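Local coordinates for glucose-6-phosphate isomerase (Chlamydia trachomatis D/UW-3/CX, PDB 6OTU), which catalyses the reversible isomerization of glucose-6-phosphate to fructose-6-phosphate as a sugar-phosphate isomerase, at residues T340-K343 and Y344-A347; G378-G381 and T382-Q385; G163-A166 and M167-M171; G470-L473 and A474-H478. All coordinates share one frame; numbering follows the deposited sequence.

Interaction 1 (T340-K343 and Y344-A347); sequences TGLK and YFTA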
loop_
_atom_site.group_PDB
_atom_site.type_symbol
_atom_site.label_atom_id
_atom_site.label_comp_id
_atom_site.label_asym_id
_atom_site.label_seq_id
_atom_site.Cartn_x
_atom_site.Cartn_y
_atom_site.Cartn_z
ATOM N N THR A 340 13.962 -4.553 -1.636
ATOM C CA THR A 340 13.746 -3.867 -0.365
ATOM C C THR A 340 13.896 -2.355 -0.538
ATOM O O THR A 340 13.097 -1.576 -0.005
ATOM C CB THR A 340 14.715 -4.419 0.696
ATOM O OG1 THR A 340 14.354 -5.767 1.030
ATOM C CG2 THR A 340 14.691 -3.582 1.975
ATOM N N GLY A 341 14.872 -1.928 -1.345
ATOM C CA GLY A 341 15.069 -0.509 -1.588
ATOM C C GLY A 341 13.857 0.179 -2.189
ATOM O O GLY A 341 13.637 1.365 -1.951
ATOM N N LEU A 342 13.051 -0.546 -2.965
ATOM C CA LEU A 342 11.841 0.007 -3.560
ATOM C C LEU A 342 10.607 -0.152 -2.662
ATOM O O LEU A 342 9.476 -0.149 -3.168
ATOM C CB LEU A 342 11.595 -0.637 -4.929
ATOM C CG LEU A 342 12.659 -0.262 -5.982
ATOM C CD1 LEU A 342 12.460 -0.974 -7.342
ATOM C CD2 LEU A 342 12.707 1.253 -6.168
ATOM N N LYS A 343 10.798 -0.287 -1.343
ATOM C CA LYS A 343 9.658 -0.496 -0.451
ATOM C C LYS A 343 8.650 0.645 -0.528
ATOM O O LYS A 343 7.451 0.415 -0.333
ATOM C CB LYS A 343 10.138 -0.694 0.994
ATOM C CG LYS A 343 9.439 -1.861 1.682
ATOM C CD LYS A 343 10.375 -2.731 2.536
ATOM C CE LYS A 343 10.783 -2.048 3.848
ATOM N NZ LYS A 343 11.699 -2.907 4.675
ATOM N N TYR A 344 9.093 1.872 -0.821
ATOM C CA TYR A 344 8.169 3.000 -0.882
ATOM C C TYR A 344 7.850 3.441 -2.301
ATOM O O TYR A 344 7.153 4.446 -2.480
ATOM C CB TYR A 344 8.704 4.194 -0.081
ATOM C CG TYR A 344 8.966 3.899 1.378
ATOM C CD1 TYR A 344 7.979 4.084 2.345
ATOM C CD2 TYR A 344 10.204 3.419 1.788
ATOM C CE1 TYR A 344 8.237 3.812 3.685
ATOM C CE2 TYR A 344 10.466 3.136 3.105
ATOM C CZ TYR A 344 9.489 3.334 4.053
ATOM O OH TYR A 344 9.796 3.035 5.361
ATOM N N PHE A 345 8.316 2.707 -3.314
ATOM C CA PHE A 345 8.142 3.144 -4.698
ATOM C C PHE A 345 6.689 3.022 -5.162
ATOM O O PHE A 345 6.193 3.894 -5.884
ATOM C CB PHE A 345 9.068 2.344 -5.607
ATOM C CG PHE A 345 9.160 2.871 -7.008
ATOM C CD1 PHE A 345 9.440 4.209 -7.244
ATOM C CD2 PHE A 345 9.004 2.017 -8.090
ATOM C CE1 PHE A 345 9.544 4.705 -8.544
ATOM C CE2 PHE A 345 9.111 2.492 -9.400
ATOM C CZ PHE A 345 9.383 3.849 -9.624
ATOM N N THR A 346 5.991 1.951 -4.765
ATOM C CA THR A 346 4.604 1.762 -5.196
ATOM C C THR A 346 3.683 2.849 -4.638
ATOM O O THR A 346 2.742 3.286 -5.315
ATOM C CB THR A 346 4.110 0.374 -4.774
ATOM O OG1 THR A 346 4.862 -0.633 -5.462
ATOM C CG2 THR A 346 2.639 0.189 -5.111
ATOM N N ALA A 347 3.926 3.291 -3.406
ATOM C CA ALA A 347 3.111 4.361 -2.848
ATOM C C ALA A 347 3.239 5.627 -3.682
ATOM O O ALA A 347 2.240 6.302 -3.961
ATOM C CB ALA A 347 3.507 4.627 -1.394
HETATM O O HOH W 1 11.810 2.973 -2.163
HETATM O O HOH W 2 6.800 -0.453 -3.202
HETATM O O HOH W 3 5.009 1.645 -1.203
#

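Interaction 2 (G378-G381 and T382-Q385); sequences GDVG and TNCQ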
loop_
_atom_site.group_PDB
_atom_site.type_symbol
_atom_site.label_atom_id
_atom_site.label_comp_id
_atom_site.label_asym_id
_atom_site.label_seq_id
_atom_site.Cartn_x
_atom_site.Cartn_y
_atom_site.Cartn_z
ATOM N N GLY A 378 0.036 -2.396 -4.571
ATOM C CA GLY A 378 1.066 -3.416 -4.607
ATOM C C GLY A 378 1.973 -3.339 -3.395
ATOM O O GLY A 378 1.838 -2.471 -2.535
ATOM N N ASP A 379 2.915 -4.282 -3.355
ATOM C CA ASP A 379 3.910 -4.381 -2.296
ATOM C C ASP A 379 5.048 -5.252 -2.814
ATOM O O ASP A 379 5.010 -5.731 -3.951
ATOM C CB ASP A 379 3.295 -4.937 -1.007
ATOM C CG ASP A 379 3.893 -4.311 0.244
ATOM O OD1 ASP A 379 5.122 -4.077 0.273
ATOM O OD2 ASP A 379 3.129 -4.046 1.201
ATOM N N VAL A 380 6.062 -5.469 -1.966
ATOM C CA VAL A 380 7.301 -6.092 -2.434
ATOM C C VAL A 380 7.172 -7.614 -2.457
ATOM O O VAL A 380 6.361 -8.223 -1.755
ATOM C CB VAL A 380 8.528 -5.655 -1.597
ATOM C CG1 VAL A 380 8.691 -4.123 -1.573
ATOM C CG2 VAL A 380 8.469 -6.236 -0.197
ATOM N N GLY A 381 8.003 -8.237 -3.293
ATOM C CA GLY A 381 8.258 -9.662 -3.226
ATOM C C GLY A 381 9.592 -9.911 -2.546
ATOM O O GLY A 381 10.475 -9.053 -2.567
ATOM N N THR A 382 9.751 -11.101 -1.954
ATOM C CA THR A 382 8.780 -12.203 -2.005
ATOM C C THR A 382 7.597 -12.111 -1.006
ATOM O O THR A 382 6.745 -13.008 -1.001
ATOM C CB THR A 382 9.458 -13.571 -1.712
ATOM O OG1 THR A 382 10.124 -13.513 -0.439
ATOM C CG2 THR A 382 10.454 -14.006 -2.812
ATOM N N ASN A 383 7.550 -11.085 -0.143
ATOM C CA ASN A 383 6.476 -11.037 0.865
ATOM C C ASN A 383 5.103 -11.231 0.230
ATOM O O ASN A 383 4.273 -11.977 0.758
ATOM C CB ASN A 383 6.489 -9.721 1.642
ATOM C CG ASN A 383 7.813 -9.441 2.301
ATOM O OD1 ASN A 383 8.833 -9.367 1.633
ATOM N ND2 ASN A 383 7.802 -9.252 3.617
ATOM N N CYS A 384 4.861 -10.590 -0.918
ATOM C CA CYS A 384 3.553 -10.650 -1.575
ATOM C C CYS A 384 3.120 -12.085 -1.881
ATOM O O CYS A 384 1.918 -12.380 -1.869
ATOM C CB CYS A 384 3.566 -9.825 -2.866
ATOM S SG CYS A 384 4.778 -10.427 -4.093
ATOM N N GLN A 385 4.070 -12.984 -2.161
ATOM C CA GLN A 385 3.739 -14.393 -2.416
ATOM C C GLN A 385 3.054 -15.072 -1.226
ATOM O O GLN A 385 2.369 -16.088 -1.409
ATOM C CB GLN A 385 5.010 -15.185 -2.781
ATOM C CG GLN A 385 5.873 -14.511 -3.839
ATOM C CD GLN A 385 7.180 -15.218 -4.105
ATOM O OE1 GLN A 385 7.893 -14.892 -5.060
ATOM N NE2 GLN A 385 7.515 -16.190 -3.258
#

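Interaction 3 (G163-A166 and M167-M171); sequences GPKA and MYFAM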
loop_
_atom_site.group_PDB
_atom_site.type_symbol
_atom_site.label_atom_id
_atom_site.label_comp_id
_atom_site.label_asym_id
_atom_site.label_seq_id
_atom_site.Cartn_x
_atom_site.Cartn_y
_atom_site.Cartn_z
ATOM N N GLY A 163 7.695 11.182 -3.496
ATOM C CA GLY A 163 8.751 10.994 -4.463
ATOM C C GLY A 163 10.137 11.035 -3.841
ATOM O O GLY A 163 10.932 10.098 -3.991
ATOM N N PRO A 164 10.468 12.134 -3.145
ATOM C CA PRO A 164 11.732 12.148 -2.385
ATOM C C PRO A 164 11.907 10.940 -1.468
ATOM O O PRO A 164 12.981 10.327 -1.468
ATOM C CB PRO A 164 11.642 13.466 -1.606
ATOM C CG PRO A 164 10.836 14.353 -2.494
ATOM C CD PRO A 164 9.865 13.481 -3.242
ATOM N N LYS A 165 10.865 10.553 -0.727
ATOM C CA LYS A 165 10.988 9.438 0.209
ATOM C C LYS A 165 11.218 8.117 -0.523
ATOM O O LYS A 165 12.069 7.322 -0.119
ATOM C CB LYS A 165 9.747 9.361 1.110
ATOM C CG LYS A 165 9.838 8.273 2.205
ATOM C CD LYS A 165 8.746 8.392 3.252
ATOM C CE LYS A 165 7.419 7.916 2.702
ATOM N NZ LYS A 165 6.441 7.595 3.786
ATOM N N ALA A 166 10.483 7.877 -1.609
ATOM C CA ALA A 166 10.707 6.681 -2.411
ATOM C C ALA A 166 12.129 6.640 -2.968
ATOM O O ALA A 166 12.753 5.570 -3.036
ATOM C CB ALA A 166 9.680 6.624 -3.544
ATOM N N MET A 167 12.659 7.796 -3.375
ATOM C CA MET A 167 14.000 7.829 -3.943
ATOM C C MET A 167 15.063 7.683 -2.859
ATOM O O MET A 167 16.087 7.034 -3.080
ATOM C CB MET A 167 14.201 9.123 -4.752
ATOM C CG MET A 167 13.439 9.164 -6.100
ATOM S SD MET A 167 13.702 7.723 -7.202
ATOM C CE MET A 167 12.231 6.742 -6.848
ATOM N N TYR A 168 14.828 8.266 -1.681
ATOM C CA TYR A 168 15.794 8.162 -0.596
ATOM C C TYR A 168 16.004 6.701 -0.188
ATOM O O TYR A 168 17.145 6.231 -0.080
ATOM C CB TYR A 168 15.345 9.016 0.603
ATOM C CG TYR A 168 16.108 8.651 1.854
ATOM C CD1 TYR A 168 17.410 9.086 2.042
ATOM C CD2 TYR A 168 15.556 7.812 2.808
ATOM C CE1 TYR A 168 18.132 8.716 3.160
ATOM C CE2 TYR A 168 16.266 7.435 3.926
ATOM C CZ TYR A 168 17.557 7.883 4.101
ATOM O OH TYR A 168 18.272 7.506 5.229
ATOM N N PHE A 169 14.913 5.955 0.026
ATOM C CA PHE A 169 15.076 4.542 0.362
ATOM C C PHE A 169 15.599 3.729 -0.818
ATOM O O PHE A 169 16.258 2.703 -0.611
ATOM C CB PHE A 169 13.765 3.959 0.888
ATOM C CG PHE A 169 13.414 4.452 2.259
ATOM C CD1 PHE A 169 13.920 3.826 3.389
ATOM C CD2 PHE A 169 12.621 5.582 2.424
ATOM C CE1 PHE A 169 13.609 4.305 4.655
ATOM C CE2 PHE A 169 12.311 6.058 3.691
ATOM C CZ PHE A 169 12.801 5.426 4.798
ATOM N N ALA A 170 15.340 4.164 -2.052
ATOM C CA ALA A 170 15.872 3.420 -3.193
ATOM C C ALA A 170 17.391 3.473 -3.216
ATOM O O ALA A 170 18.053 2.487 -3.561
ATOM C CB ALA A 170 15.312 3.974 -4.500
ATOM N N MET A 171 17.954 4.616 -2.853
ATOM C CA MET A 171 19.385 4.833 -2.940
ATOM C C MET A 171 20.122 4.481 -1.663
ATOM O O MET A 171 21.358 4.381 -1.693
ATOM C CB MET A 171 19.671 6.295 -3.278
ATOM C CG MET A 171 19.204 6.701 -4.633
ATOM S SD MET A 171 19.477 8.464 -4.900
ATOM C CE MET A 171 18.294 8.684 -6.221
#

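Interaction 4 (G470-L473 and A474-H478); sequences GSLL and AFYEH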
loop_
_atom_site.group_PDB
_atom_site.type_symbol
_atom_site.label_atom_id
_atom_site.label_comp_id
_atom_site.label_asym_id
_atom_site.label_seq_id
_atom_site.Cartn_x
_atom_site.Cartn_y
_atom_site.Cartn_z
ATOM N N GLY A 470 16.756 6.916 -10.891
ATOM C CA GLY A 470 16.304 8.023 -11.721
ATOM C C GLY A 470 15.642 7.568 -13.008
ATOM O O GLY A 470 14.645 8.146 -13.440
ATOM N N SER A 471 16.190 6.531 -13.646
ATOM C CA SER A 471 15.564 6.023 -14.860
ATOM C C SER A 471 14.194 5.424 -14.558
ATOM O O SER A 471 13.237 5.638 -15.313
ATOM C CB SER A 471 16.480 4.995 -15.529
ATOM O OG SER A 471 17.673 5.614 -15.991
ATOM N N LEU A 472 14.082 4.673 -13.456
ATOM C CA LEU A 472 12.809 4.062 -13.089
ATOM C C LEU A 472 11.760 5.118 -12.790
ATOM O O LEU A 472 10.594 4.978 -13.178
ATOM C CB LEU A 472 12.987 3.155 -11.874
ATOM C CG LEU A 472 13.133 1.650 -12.085
ATOM C CD1 LEU A 472 13.481 0.998 -10.761
ATOM C CD2 LEU A 472 11.859 1.050 -12.664
ATOM N N LEU A 473 12.154 6.176 -12.079
ATOM C CA LEU A 473 11.231 7.271 -11.821
ATOM C C LEU A 473 10.735 7.872 -13.127
ATOM O O LEU A 473 9.524 7.958 -13.356
ATOM C CB LEU A 473 11.902 8.331 -10.952
ATOM C CG LEU A 473 11.058 9.553 -10.599
ATOM C CD1 LEU A 473 9.999 9.159 -9.587
ATOM C CD2 LEU A 473 11.941 10.623 -10.024
ATOM N N ALA A 474 11.665 8.257 -14.018
ATOM C CA ALA A 474 11.259 8.898 -15.264
ATOM C C ALA A 474 10.431 7.948 -16.124
ATOM O O ALA A 474 9.494 8.378 -16.811
ATOM C CB ALA A 474 12.493 9.394 -16.044
ATOM N N PHE A 475 10.765 6.661 -16.089
ATOM C CA PHE A 475 10.003 5.646 -16.798
ATOM C C PHE A 475 8.520 5.727 -16.481
ATOM O O PHE A 475 7.679 5.732 -17.384
ATOM C CB PHE A 475 10.544 4.276 -16.430
ATOM C CG PHE A 475 9.716 3.151 -16.924
ATOM C CD1 PHE A 475 9.756 2.782 -18.262
ATOM C CD2 PHE A 475 8.925 2.420 -16.046
ATOM C CE1 PHE A 475 9.000 1.705 -18.728
ATOM C CE2 PHE A 475 8.165 1.349 -16.499
ATOM C CZ PHE A 475 8.210 0.981 -17.837
ATOM N N TYR A 476 8.181 5.772 -15.189
ATOM C CA TYR A 476 6.780 5.770 -14.796
ATOM C C TYR A 476 6.144 7.131 -15.039
ATOM O O TYR A 476 4.967 7.207 -15.416
ATOM C CB TYR A 476 6.643 5.339 -13.332
ATOM C CG TYR A 476 6.485 3.840 -13.191
ATOM C CD1 TYR A 476 5.273 3.232 -13.490
ATOM C CD2 TYR A 476 7.560 3.023 -12.806
ATOM C CE1 TYR A 476 5.118 1.860 -13.388
ATOM C CE2 TYR A 476 7.417 1.646 -12.709
ATOM C CZ TYR A 476 6.186 1.069 -12.997
ATOM O OH TYR A 476 5.985 -0.295 -12.897
ATOM N N GLU A 477 6.900 8.214 -14.844
ATOM C CA GLU A 477 6.384 9.537 -15.191
ATOM C C GLU A 477 5.920 9.562 -16.641
ATOM O O GLU A 477 4.822 10.031 -16.941
ATOM C CB GLU A 477 7.439 10.622 -14.939
ATOM C CG GLU A 477 7.763 10.807 -13.457
ATOM C CD GLU A 477 8.758 11.922 -13.187
ATOM O OE1 GLU A 477 9.389 12.433 -14.152
ATOM O OE2 GLU A 477 8.895 12.306 -12.000
ATOM N N HIS A 478 6.722 9.004 -17.551
ATOM C CA HIS A 478 6.344 9.033 -18.960
ATOM C C HIS A 478 5.285 7.992 -19.311
ATOM O O HIS A 478 4.435 8.261 -20.173
ATOM C CB HIS A 478 7.594 8.873 -19.821
ATOM C CG HIS A 478 8.524 10.023 -19.657
ATOM N ND1 HIS A 478 8.060 11.310 -19.499
ATOM C CD2 HIS A 478 9.870 10.088 -19.552
ATOM C CE1 HIS A 478 9.086 12.126 -19.340
ATOM N NE2 HIS A 478 10.195 11.410 -19.372
#

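Interaction 1 (T340-K343 and Y344-A347)
The ring of Phe345 meets Leu342 obliquely through one methyl group, CD2, which lies 4.0 Å from Phe345 CG. Tyr344 turns its ring, also obliquely, past the carbonyl carbon of Lys343, and Phe169 meets the same ring with the planes at about 35°. The backbone turn sets Phe345 CB 3.8 Å from Leu342 CD2, and chi1 of -169° swings the phenylalanine ring so that it runs alongside the leucine in the same direction. The backbone closes this turn: Phe345 N donates to Leu342 O over 3.1 Å, from above the carbonyl plane. Tyr344 is the N-cap residue, and water joins the first helical turn. Water 2 donates to Leu342 O and accepts from Thr346 N, bridging two atoms that stand 4.4 Å apart. Water 3 does the same between Lys343 O and Ala347 N. Lys343, on the exposed side, sends its amine toward Glu194 of the second subunit in a long, weak ion pair. The loop leads from strand 332-337 into helix 345-357. Leucine suits the buried seam, packing on Ile404 and Phe406 of strand 401-406, while Tyr344 and Phe345 lean on Lys165 and Met167 of helix 162-172.

Interaction 2 (G378-G381 and T382-Q385)
Hydrogen bonding across the turn rests on Val380 O, which accepts Cys384 N at 2.9 Å with the donor in the carbonyl plane. One step earlier, Asp379 OD1 turns its anti lone pair to Val380 N at 2.8 Å, a short bond that ties the aspartate to the chain beside it. Van der Waals contacts join the two halves of the turn: Val380 CG2 touches Asn383 OD1 at 3.6 Å as the two side chains run side by side. Cys384 SG sits 3.7 Å from Gly381 CA. Chi1 of 61° places this sulfur between the backbone N and the carbonyl carbon, folded back over a glycine that offers no side chain against it. The peptide between Gly381 and Thr382 is cis, drawing their CA atoms to 2.9 Å and swinging the chain from the loop after strand 375-377 into a 3-10 segment. This turn lies at the dimer interface, with the Thr382 side chain about 4 Å from that of His386, assigned to the active site by close similarity. Thr382 OG1 is hydrogen-bonded to Glu217 OE1 of the second subunit, and Asn383 ND2 to Ser185 OG of the second subunit, while the buried Asn383 OD1 has no polar partner in the model.

Interaction 3 (G163-A166 and M167-M171)
Chi1 of -176° carries Lys165 CG away from its backbone N, while in Phe169 chi1 of -72° sets CG anti to the carbonyl carbon, and the two side chains run alongside each other in the same direction. They belong to helix 162-172, the crossover helix of the beta-alpha-beta unit formed with strands 151-155 and 180-184. The helix follows closely on Ile157, Gly158, Gly159 and Ser160 of the glucose-6-phosphate pocket. The aliphatic stem of Lys165 packs on the ring, CG lying 3.6 Å from Phe169 CE2, and the length of the chain carries the amine beyond it, toward Glu161 in a long, weak ion pair; this suits lysine to a partly exposed place. Met167, bent at its second and third torsions, curls back until Met167 CE is 3.9 Å from Ala166 C; a flexible thioether fits this curved path. Consecutive backbone bonds support the turn: Met167 N to Gly163 O at 2.9 Å, Tyr168 N to Pro164 O at 2.8 Å, and Phe169 N to Lys165 O, almost straight at 177°. Proline is well placed so near the start of a helix, where its missing N-H costs little. Tyr168 reaches toward the next ring, its CD2 standing 3.7 Å above one face of Phe169, near the rim. At the edge of that ring, in plane, Lys165 O comes within 3.1 Å of Phe169 CD2.

Interaction 4 (G470-L473 and A474-H478)
Regular helical bonds link residues four apart, with Ala474 N reaching Gly470 O over 3.0 Å at 170° and Glu477 N reaching Leu473 O over the same distance, while Tyr476 N bonds Leu472 O and adds a weak bond to Leu473 O. The side chains of Leu473 and Glu477 cross obliquely. Extended beyond CG (chi2 -177°), the glutamate lays OE2 against the branch point of the leucine, 3.8 Å from Leu473 CG. Alanine suits the place where Ala474 CB passes 3.6 Å from Gly470 O and faces Ile300 and Asp301 of helix 287-303. The two aromatic neighbours meet edge to face, Phe475 CD2 standing 3.5 Å above the Tyr476 ring, toward its rim. Leu472 O approaches Tyr476 at the edge, 3.6 Å from CD2. This is a buried alpha-helical turn of helix 466-487, packed against helices 287-303, 313-327 and 345-357, with Glu477 about 10 Å from the bound glucose-6-phosphate. The polar ends of its side chains find partners elsewhere in the fold: Ser471 OG bonds Gly296 O, Tyr476 OH bonds Glu402, and Glu477 OE1 pairs with Arg112 in a salt bridge. With leucine beside one oxygen and arginine at the other, the buried carboxylate is probably held ionised by its partner.

Overall arrangement
All four contacts are largely buried. Interactions 3 and 4 lie wholly within the subunit, while 1 and 2 owe part of their surroundings to the second subunit, most extensively at 378-385, and Lys343 is the exposed member of interaction 1. Interaction 1 joins the others: Tyr344 O meets Ala166 CB of interaction 3, Phe345 touches Tyr476 of interaction 4, and Lys343 CA packs on Val380 CG1 of interaction 2. Met167 SD meets Leu473 CB at 4.2 Å. Interactions 3 and 4 are turns of regular helix with direct backbone bonds and largely apolar or aromatic side chains, Lys165 and Glu477 being the charged exceptions. Interaction 1 is a helix start bridged by water, and interaction 2 a cis-peptide turn.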